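Local structure of phosphoserine phosphatase (Homo sapiens, 6HYY) at residues Val13-Asp18 and Ile171-Gly176; Thr20-Glu25 and Gln79-Thr84; Pro85-Leu90 and Thr210-Leu215. The protein hydrolyses O-phospho-L-serine to serine and inorganic phosphate, the expected last step of the phosphorylated pathway of serine synthesis, using a magnesium-dependent site of the haloacid dehalogenase type. One frame throughout, in Å; residues are numbered along the deposited sequence.

Contact 1 of 3, residues Val13-Asp18 and Ile171-Gly176. With MG (magnesium ion), chain D; SER (serine), chain E.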
loop_
_atom_site.group_PDB
_atom_site.type_symbol
_atom_site.label_atom_id
_atom_site.label_comp_id
_atom_site.label_asym_id
_atom_site.label_seq_id
_atom_site.Cartn_x
_atom_site.Cartn_y
_atom_site.Cartn_z
ATOM N N VAL A 13 -6.248 6.482 -9.373
ATOM C CA VAL A 13 -4.863 6.195 -9.023
ATOM C C VAL A 13 -4.875 5.324 -7.782
ATOM O O VAL A 13 -5.518 5.669 -6.786
ATOM C CB VAL A 13 -4.063 7.483 -8.769
ATOM C CG1 VAL A 13 -2.672 7.131 -8.199
ATOM C CG2 VAL A 13 -3.940 8.314 -10.025
ATOM N N CYS A 14 -4.196 4.188 -7.850
ATOM C CA CYS A 14 -4.072 3.280 -6.718
ATOM C C CYS A 14 -2.652 3.371 -6.193
ATOM O O CYS A 14 -1.701 3.243 -6.966
ATOM C CB CYS A 14 -4.366 1.830 -7.092
ATOM S SG CYS A 14 -6.014 1.591 -7.786
ATOM N N PHE A 15 -2.517 3.615 -4.895
ATOM C CA PHE A 15 -1.218 3.689 -4.248
ATOM C C PHE A 15 -0.994 2.453 -3.397
ATOM O O PHE A 15 -1.854 2.091 -2.584
ATOM C CB PHE A 15 -1.126 4.897 -3.325
ATOM C CG PHE A 15 -1.039 6.222 -4.012
ATOM C CD1 PHE A 15 0.188 6.763 -4.384
ATOM C CD2 PHE A 15 -2.193 6.955 -4.258
ATOM C CE1 PHE A 15 0.269 7.995 -5.000
ATOM C CE2 PHE A 15 -2.122 8.214 -4.860
ATOM C CZ PHE A 15 -0.892 8.727 -5.256
ATOM N N ASP A 16 0.172 1.838 -3.562
ATOM C CA ASP A 16 0.736 0.964 -2.548
ATOM C C ASP A 16 0.945 1.754 -1.255
ATOM O O ASP A 16 1.288 2.936 -1.294
ATOM C CB ASP A 16 2.064 0.422 -3.093
ATOM C CG ASP A 16 2.888 -0.327 -2.058
ATOM O OD1 ASP A 16 2.364 -1.262 -1.447
ATOM O OD2 ASP A 16 4.065 0.023 -1.905
ATOM N N VAL A 17 0.749 1.100 -0.107
ATOM C CA VAL A 17 0.959 1.794 1.168
ATOM C C VAL A 17 2.397 1.667 1.683
ATOM O O VAL A 17 3.118 2.678 1.780
ATOM C CB VAL A 17 -0.059 1.314 2.215
ATOM C CG1 VAL A 17 0.212 1.992 3.558
ATOM C CG2 VAL A 17 -1.483 1.602 1.737
ATOM N N ASP A 18 2.843 0.445 2.016
ATOM C CA ASP A 18 4.141 0.296 2.690
ATOM C C ASP A 18 5.289 0.747 1.789
ATOM O O ASP A 18 5.455 0.253 0.668
ATOM C CB ASP A 18 4.430 -1.150 3.130
ATOM C CG ASP A 18 3.480 -1.681 4.209
ATOM O OD1 ASP A 18 2.844 -0.897 4.939
ATOM O OD2 ASP A 18 3.377 -2.926 4.331
ATOM N N ILE A 171 -3.991 4.066 -12.838
ATOM C CA ILE A 171 -2.541 4.036 -12.677
ATOM C C ILE A 171 -2.230 3.421 -11.323
ATOM O O ILE A 171 -2.854 3.783 -10.317
ATOM C CB ILE A 171 -1.933 5.443 -12.781
ATOM C CG1 ILE A 171 -2.238 6.046 -14.167
ATOM C CG2 ILE A 171 -0.421 5.407 -12.507
ATOM C CD1 ILE A 171 -1.571 7.378 -14.420
ATOM N N MET A 172 -1.288 2.481 -11.302
ATOM C CA MET A 172 -0.756 1.923 -10.057
ATOM C C MET A 172 0.566 2.610 -9.719
ATOM O O MET A 172 1.400 2.788 -10.606
ATOM C CB MET A 172 -0.518 0.421 -10.201
ATOM C CG MET A 172 0.121 -0.220 -8.984
ATOM S SD MET A 172 -1.111 -0.545 -7.706
ATOM C CE MET A 172 -0.140 -0.488 -6.190
ATOM N N ILE A 173 0.735 3.022 -8.458
ATOM C CA ILE A 173 1.959 3.684 -7.990
ATOM C C ILE A 173 2.497 2.922 -6.799
ATOM O O ILE A 173 1.783 2.739 -5.810
ATOM C CB ILE A 173 1.702 5.151 -7.615
ATOM C CG1 ILE A 173 1.167 5.914 -8.836
ATOM C CG2 ILE A 173 3.007 5.785 -7.052
ATOM C CD1 ILE A 173 1.004 7.426 -8.646
ATOM N N GLY A 174 3.753 2.484 -6.889
ATOM C CA GLY A 174 4.326 1.743 -5.773
ATOM C C GLY A 174 5.807 1.510 -5.966
ATOM O O GLY A 174 6.381 1.809 -7.019
ATOM N N ASP A 175 6.426 0.995 -4.907
ATOM C CA ASP A 175 7.875 0.857 -4.869
ATOM C C ASP A 175 8.385 -0.509 -5.290
ATOM O O ASP A 175 9.573 -0.626 -5.614
ATOM C CB ASP A 175 8.394 1.145 -3.453
ATOM C CG ASP A 175 7.949 0.099 -2.450
ATOM O OD1 ASP A 175 6.733 -0.085 -2.292
ATOM O OD2 ASP A 175 8.814 -0.554 -1.809
ATOM N N GLY A 176 7.534 -1.538 -5.314
ATOM C CA GLY A 176 7.993 -2.908 -5.361
ATOM C C GLY A 176 7.576 -3.649 -6.622
ATOM O O GLY A 176 6.750 -3.183 -7.409
HETATM MG MG MG D . 5.442 -1.379 -0.941
HETATM N N SER E . 2.689 -4.675 2.618
HETATM C CA SER E . 1.888 -4.072 1.559
HETATM C C SER E . 1.973 -4.917 0.295
HETATM O O SER E . 2.269 -4.371 -0.763
HETATM C CB SER E . 2.360 -2.669 1.247
HETATM O OG SER E . 1.332 -1.810 0.813
HETATM O OXT SER E . 1.790 -6.138 0.288
HETATM O O HOH W 1 7.392 -2.064 -0.067
HETATM O O HOH W 2 4.872 -3.066 0.048
HETATM O O HOH W 3 5.300 -2.946 -2.521
#
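Asp-16 and Asp-175 share a magnesium ion, bound by Asp-16 OD2 at 2.2 Å and by Asp-175 OD1 at 2.3 Å. Their carboxylate planes differ by 17°, and the common cation accounts for the 2.7 Å between OD2 of Asp-16 and OD1 of Asp-175. Asp-18 O and three waters make up the remaining ligands. The second oxygen of Asp-16 serves the bound serine instead: OD1 accepts from serine OG at 2.5 Å, while Asp-18 N also donates to that OG and Asp-18 OD2 receives the serine amino group. Asp-16 to Thr-20 read DVDST, the DxDx(T/V) signature of haloacid dehalogenase-like phosphatases. Further out, Thr-20 hydrogen-bonds Asp-16 OD2, Lys-154 pairs with Asp-16 OD1, and Arg-198 forms a salt bridge with Asp-175 OD2.

The site is set by two parallel strands 19° apart. Their last mutual bond, Asp-16 N to Ile-173 O at 2.9 Å, is made by the backbone of a metal ligand itself, and Asp-175 follows two residues after Ile-173. Met-172 bends at chi2 (81°), bringing CE within 3.5 Å of Asp-16 N. On the other sheet face, Ile-173 CD1 packs 3.7 Å from Val-13 CG1 and 3.8 Å from Phe-15 CE1. Strand 100-105 flanks 12-16 and strand 188-192 flanks 170-174; helix 87-96 covers Phe-15, and helix 153-165 packs on Cys-14 and Met-172.

Contact 2 of 3, residues Thr20-Glu25 and Gln79-Thr84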
loop_
_atom_site.group_PDB
_atom_site.type_symbol
_atom_site.label_atom_id
_atom_site.label_comp_id
_atom_site.label_asym_id
_atom_site.label_seq_id
_atom_site.Cartn_x
_atom_site.Cartn_y
_atom_site.Cartn_z
ATOM N N THR A 20 5.596 3.384 0.235
ATOM C CA THR A 20 5.166 4.329 -0.790
ATOM C C THR A 20 4.400 5.479 -0.147
ATOM O O THR A 20 4.954 6.568 -0.017
ATOM C CB THR A 20 4.342 3.623 -1.866
ATOM O OG1 THR A 20 5.198 2.674 -2.519
ATOM C CG2 THR A 20 3.871 4.604 -2.895
ATOM N N VAL A 21 3.171 5.256 0.305
ATOM C CA VAL A 21 2.416 6.312 0.988
ATOM C C VAL A 21 2.985 6.573 2.378
ATOM O O VAL A 21 2.977 7.716 2.860
ATOM C CB VAL A 21 0.930 5.918 1.060
ATOM C CG1 VAL A 21 0.151 6.877 1.973
ATOM C CG2 VAL A 21 0.333 5.944 -0.325
ATOM N N ILE A 22 3.455 5.528 3.051
ATOM C CA ILE A 22 4.133 5.688 4.337
ATOM C C ILE A 22 5.592 5.267 4.195
ATOM O O ILE A 22 5.973 4.545 3.283
ATOM C CB ILE A 22 3.446 4.904 5.472
ATOM C CG1 ILE A 22 3.475 3.394 5.178
ATOM C CG2 ILE A 22 2.019 5.441 5.713
ATOM C CD1 ILE A 22 2.840 2.529 6.274
ATOM N N ARG A 23 6.421 5.723 5.141
ATOM C CA ARG A 23 7.856 5.470 5.039
ATOM C C ARG A 23 8.214 4.041 5.424
ATOM O O ARG A 23 9.192 3.492 4.903
ATOM C CB ARG A 23 8.619 6.472 5.917
ATOM C CG ARG A 23 8.111 7.896 5.748
ATOM C CD ARG A 23 9.234 8.918 5.855
ATOM N NE ARG A 23 9.893 9.096 4.563
ATOM C CZ ARG A 23 10.738 10.080 4.268
ATOM N NH1 ARG A 23 11.039 11.006 5.175
ATOM N NH2 ARG A 23 11.279 10.137 3.056
ATOM N N GLU A 24 7.419 3.423 6.286
ATOM C CA GLU A 24 7.707 2.149 6.928
ATOM C C GLU A 24 6.891 1.024 6.290
ATOM O O GLU A 24 6.056 1.242 5.410
ATOM C CB GLU A 24 7.411 2.251 8.429
ATOM C CG GLU A 24 7.981 3.500 9.131
ATOM C CD GLU A 24 6.955 4.629 9.312
ATOM O OE1 GLU A 24 7.175 5.492 10.197
ATOM O OE2 GLU A 24 5.943 4.653 8.578
ATOM N N GLU A 25 7.143 -0.201 6.748
ATOM C CA GLU A 25 6.294 -1.343 6.432
ATOM C C GLU A 25 5.434 -1.623 7.658
ATOM O O GLU A 25 5.961 -1.842 8.754
ATOM C CB GLU A 25 7.128 -2.569 6.041
ATOM C CG GLU A 25 8.127 -2.313 4.908
ATOM C CD GLU A 25 7.592 -2.735 3.544
ATOM O OE1 GLU A 25 7.273 -3.930 3.383
ATOM O OE2 GLU A 25 7.494 -1.877 2.623
ATOM N N GLN A 79 2.617 5.210 17.969
ATOM C CA GLN A 79 3.657 5.139 16.943
ATOM C C GLN A 79 3.003 5.068 15.571
ATOM O O GLN A 79 3.221 4.119 14.812
ATOM C CB GLN A 79 4.582 3.946 17.176
ATOM C CG GLN A 79 5.575 4.151 18.322
ATOM C CD GLN A 79 6.229 2.856 18.773
ATOM O OE1 GLN A 79 6.475 1.954 17.966
ATOM N NE2 GLN A 79 6.510 2.758 20.069
ATOM N N PRO A 80 2.211 6.079 15.207
ATOM C CA PRO A 80 1.544 6.043 13.907
ATOM C C PRO A 80 2.566 6.072 12.787
ATOM O O PRO A 80 3.650 6.663 12.930
ATOM C CB PRO A 80 0.686 7.321 13.912
ATOM C CG PRO A 80 1.446 8.263 14.806
ATOM C CD PRO A 80 2.033 7.389 15.876
ATOM N N PRO A 81 2.271 5.444 11.653
ATOM C CA PRO A 81 3.217 5.479 10.538
ATOM C C PRO A 81 3.357 6.886 9.983
ATOM O O PRO A 81 2.430 7.698 10.029
ATOM C CB PRO A 81 2.590 4.531 9.511
ATOM C CG PRO A 81 1.135 4.578 9.816
ATOM C CD PRO A 81 1.039 4.710 11.319
ATOM N N HIS A 82 4.550 7.174 9.475
ATOM C CA HIS A 82 4.848 8.488 8.926
ATOM C C HIS A 82 4.509 8.546 7.447
ATOM O O HIS A 82 5.002 7.730 6.662
ATOM C CB HIS A 82 6.317 8.824 9.117
ATOM C CG HIS A 82 6.673 9.102 10.541
ATOM N ND1 HIS A 82 7.543 10.103 10.905
ATOM C CD2 HIS A 82 6.249 8.532 11.692
ATOM C CE1 HIS A 82 7.657 10.126 12.221
ATOM N NE2 HIS A 82 6.883 9.183 12.724
ATOM N N LEU A 83 3.707 9.529 7.065
ATOM C CA LEU A 83 3.436 9.729 5.649
ATOM C C LEU A 83 4.688 10.223 4.927
ATOM O O LEU A 83 5.461 11.052 5.434
ATOM C CB LEU A 83 2.281 10.711 5.451
ATOM C CG LEU A 83 0.936 10.292 6.022
ATOM C CD1 LEU A 83 -0.093 11.381 5.832
ATOM C CD2 LEU A 83 0.449 9.042 5.324
ATOM N N THR A 84 4.894 9.693 3.740
ATOM C CA THR A 84 6.008 10.105 2.904
ATOM C C THR A 84 5.841 11.567 2.509
ATOM O O THR A 84 4.727 12.003 2.201
ATOM C CB THR A 84 6.020 9.222 1.653
ATOM O OG1 THR A 84 6.122 7.851 2.052
ATOM C CG2 THR A 84 7.118 9.604 0.671
#
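Ile-22 and Leu-83 form a single backbone bridge between the two segments, their CA atoms 4.3 Å apart. The bonds lie on its two flanks: Thr-84 N donates to Val-21 O at 2.9 Å, and Arg-23 N donates to His-82 O at 2.9 Å. Thr-84 makes a further bond, from OG1 to Thr-20 O at 2.7 Å, with the hydroxyl 45° out of the carbonyl plane. With its OG1 beside the backbone N (chi1 -58°), this one residue can take both carbonyls at the end of helix 17-21, and Asn-195 ND2 also meets the hydroxyl.

The 53 residues between the segments are mostly helix and contain no strand. Such an insertion soon after the first strand is consistent with the C1 cap of haloacid dehalogenase-like enzymes, in which case the bridge would join the chain leaving for the cap to the chain returning from it.

Glu-24 folds back upon His-82. Its OE2 receives His-82 N at 3.0 Å through the syn lone pair, with a weaker share for OE1 at 3.2 Å from that same His-82 N; carboxylate and imidazole planes stand at 87°. Next to this grip, Ile-22 CD1 reaches Pro-81 CB at 3.8 Å and Ile-22 CG2 meets Leu-83 CD2 at 3.9 Å, with Val-115 of helix 109-116 touching both Ile-22 and Pro-81. Arg-23 lays its CG against His-82 O and CB and directs NE to Asn-195 OD1.

Contact 3 of 3, residues Pro85-Leu90 and Thr210-Leu215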
loop_
_atom_site.group_PDB
_atom_site.type_symbol
_atom_site.label_atom_id
_atom_site.label_comp_id
_atom_site.label_asym_id
_atom_site.label_seq_id
_atom_site.Cartn_x
_atom_site.Cartn_y
_atom_site.Cartn_z
ATOM N N PRO A 85 6.905 12.363 2.530
ATOM C CA PRO A 85 6.801 13.759 2.087
ATOM C C PRO A 85 6.166 13.889 0.708
ATOM O O PRO A 85 6.471 13.133 -0.224
ATOM C CB PRO A 85 8.255 14.234 2.086
ATOM C CG PRO A 85 8.892 13.392 3.155
ATOM C CD PRO A 85 8.227 12.045 3.096
ATOM N N GLY A 86 5.226 14.825 0.599
ATOM C CA GLY A 86 4.560 15.092 -0.645
ATOM C C GLY A 86 3.262 14.346 -0.869
ATOM O O GLY A 86 2.480 14.769 -1.721
ATOM N N ILE A 87 3.010 13.255 -0.136
ATOM C CA ILE A 87 1.814 12.468 -0.474
ATOM C C ILE A 87 0.526 13.205 -0.091
ATOM O O ILE A 87 -0.475 13.121 -0.827
ATOM C CB ILE A 87 1.874 11.047 0.124
ATOM C CG1 ILE A 87 0.738 10.170 -0.436
ATOM C CG2 ILE A 87 1.719 11.039 1.594
ATOM C CD1 ILE A 87 0.744 9.990 -1.971
ATOM N N ARG A 88 0.510 13.982 1.000
ATOM C CA ARG A 88 -0.707 14.732 1.330
ATOM C C ARG A 88 -1.067 15.710 0.217
ATOM O O ARG A 88 -2.232 15.800 -0.207
ATOM C CB ARG A 88 -0.530 15.509 2.636
ATOM C CG ARG A 88 -0.485 14.691 3.901
ATOM C CD ARG A 88 -0.240 15.658 5.094
ATOM N NE ARG A 88 0.073 14.953 6.334
ATOM C CZ ARG A 88 1.283 14.474 6.658
ATOM N NH1 ARG A 88 2.346 14.629 5.858
ATOM N NH2 ARG A 88 1.436 13.833 7.808
ATOM N N GLU A 89 -0.079 16.470 -0.266
ATOM C CA GLU A 89 -0.324 17.443 -1.323
ATOM C C GLU A 89 -0.754 16.750 -2.612
ATOM O O GLU A 89 -1.668 17.218 -3.297
ATOM C CB GLU A 89 0.924 18.300 -1.554
ATOM C CG GLU A 89 0.650 19.464 -2.485
ATOM C CD GLU A 89 1.849 20.368 -2.681
ATOM O OE1 GLU A 89 2.893 20.134 -2.037
ATOM O OE2 GLU A 89 1.737 21.311 -3.486
ATOM N N LEU A 90 -0.103 15.634 -2.952
ATOM C CA LEU A 90 -0.434 14.909 -4.180
ATOM C C LEU A 90 -1.858 14.368 -4.139
ATOM O O LEU A 90 -2.615 14.538 -5.105
ATOM C CB LEU A 90 0.564 13.775 -4.414
ATOM C CG LEU A 90 0.297 12.931 -5.667
ATOM C CD1 LEU A 90 0.358 13.790 -6.922
ATOM C CD2 LEU A 90 1.311 11.813 -5.755
ATOM N N THR A 210 11.364 9.571 -7.674
ATOM C CA THR A 210 11.886 9.459 -6.316
ATOM C C THR A 210 11.341 10.527 -5.384
ATOM O O THR A 210 11.741 10.576 -4.216
ATOM C CB THR A 210 13.423 9.526 -6.300
ATOM O OG1 THR A 210 13.866 10.645 -7.076
ATOM C CG2 THR A 210 14.023 8.244 -6.864
ATOM N N ASP A 211 10.452 11.388 -5.859
ATOM C CA ASP A 211 9.857 12.399 -5.000
ATOM C C ASP A 211 8.484 12.721 -5.565
ATOM O O ASP A 211 8.347 12.958 -6.770
ATOM C CB ASP A 211 10.742 13.648 -4.926
ATOM C CG ASP A 211 10.381 14.560 -3.764
ATOM O OD1 ASP A 211 9.175 14.820 -3.556
ATOM O OD2 ASP A 211 11.307 15.013 -3.057
ATOM N N PHE A 212 7.465 12.704 -4.705
ATOM C CA PHE A 212 6.115 12.956 -5.184
ATOM C C PHE A 212 5.970 14.351 -5.798
ATOM O O PHE A 212 5.031 14.573 -6.568
ATOM C CB PHE A 212 5.115 12.732 -4.045
ATOM C CG PHE A 212 4.825 11.266 -3.769
ATOM C CD1 PHE A 212 4.434 10.408 -4.800
ATOM C CD2 PHE A 212 4.958 10.750 -2.493
ATOM C CE1 PHE A 212 4.175 9.064 -4.536
ATOM C CE2 PHE A 212 4.694 9.412 -2.220
ATOM C CZ PHE A 212 4.305 8.563 -3.241
ATOM N N VAL A 213 6.909 15.266 -5.527
ATOM C CA VAL A 213 6.890 16.582 -6.171
ATOM C C VAL A 213 6.897 16.456 -7.691
ATOM O O VAL A 213 6.335 17.305 -8.392
ATOM C CB VAL A 213 8.077 17.460 -5.709
ATOM C CG1 VAL A 213 7.961 17.823 -4.237
ATOM C CG2 VAL A 213 9.409 16.806 -6.035
ATOM N N GLU A 214 7.543 15.417 -8.231
ATOM C CA GLU A 214 7.672 15.318 -9.682
ATOM C C GLU A 214 6.317 15.238 -10.366
ATOM O O GLU A 214 6.159 15.732 -11.488
ATOM C CB GLU A 214 8.531 14.115 -10.059
ATOM C CG GLU A 214 9.921 14.164 -9.464
ATOM C CD GLU A 214 10.691 12.894 -9.724
ATOM O OE1 GLU A 214 10.710 12.454 -10.892
ATOM O OE2 GLU A 214 11.260 12.327 -8.766
ATOM N N LEU A 215 5.332 14.620 -9.718
ATOM C CA LEU A 215 3.973 14.666 -10.242
ATOM C C LEU A 215 3.290 15.987 -9.928
ATOM O O LEU A 215 2.342 16.363 -10.628
ATOM C CB LEU A 215 3.163 13.498 -9.677
ATOM C CG LEU A 215 3.836 12.156 -9.934
ATOM C CD1 LEU A 215 3.114 11.030 -9.217
ATOM C CD2 LEU A 215 3.895 11.895 -11.434
HETATM O O HOH W 4 8.223 12.195 -1.930
#
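Gly-86 and Phe-212 bring the backbones closest, with CA atoms 5.3 Å apart and no direct hydrogen bond between the segments. A water spans the gap, donating to Pro-85 O at 2.6 Å and accepting from Phe-212 N at 2.9 Å. Pro-85 O also lies in the plane of the Phe-212 ring, at its edge by CD2.

The ring is met from several directions. Over one face sits Ile-87 CD1 in a CH-pi contact, 4.1 Å from the centroid of the Phe-212 ring and 16° off the normal. The Leu-90 side chain crosses that of Phe-212 at about a right angle, and its CD2 meets the ring obliquely, 3.6 Å from Phe-212 CD1. The other branch of Leu-90, CD1, reaches Leu-215 CB at 3.9 Å. Leu-90 extends with CG opposite the backbone N (chi1 179°), which carries both methyls across to the 210-215 segment. Phe-192 stacks with the Phe-212 ring, and Phe-7 of helix 2-8 touches Leu-90 and Leu-215.

Polar bonds shape the second segment internally: Asp-211 OD1 accepts from Val-213 N at 3.0 Å, making an Asx turn, while Glu-214 OE2 accepts from Thr-210 N. The turn sets the start of 212-215, from which Phe-212 and Leu-215 point to helix 87-96. Cohesion between the segments therefore rests mainly on burial of aliphatic and aromatic carbon, with a water supplying a polar link at the Pro-85 end.

From the N terminus, residues 13-18 open contact 1, a loop that closes only at 171-176. Within it, contact 2 closes a smaller, mainly helical loop between 20-25 and 79-84, just before 85-90 opens contact 3. That last loop ends at 210-215, beyond the close of contact 1, so contacts 1 and 3 cross, whereas 2 and 3 follow in series. Helix 17-21 couples contacts 1 and 2, with Val-17 O probably hydrogen-bonded to Ile-22 N. Phe-15 packs on Ile-87, Leu-90 and Phe-212, linking the central sheet to helix 87-96 and the C-terminal region; Thr-20 O and Phe-212 CE2 bring contacts 2 and 3 together at 3.6 Å.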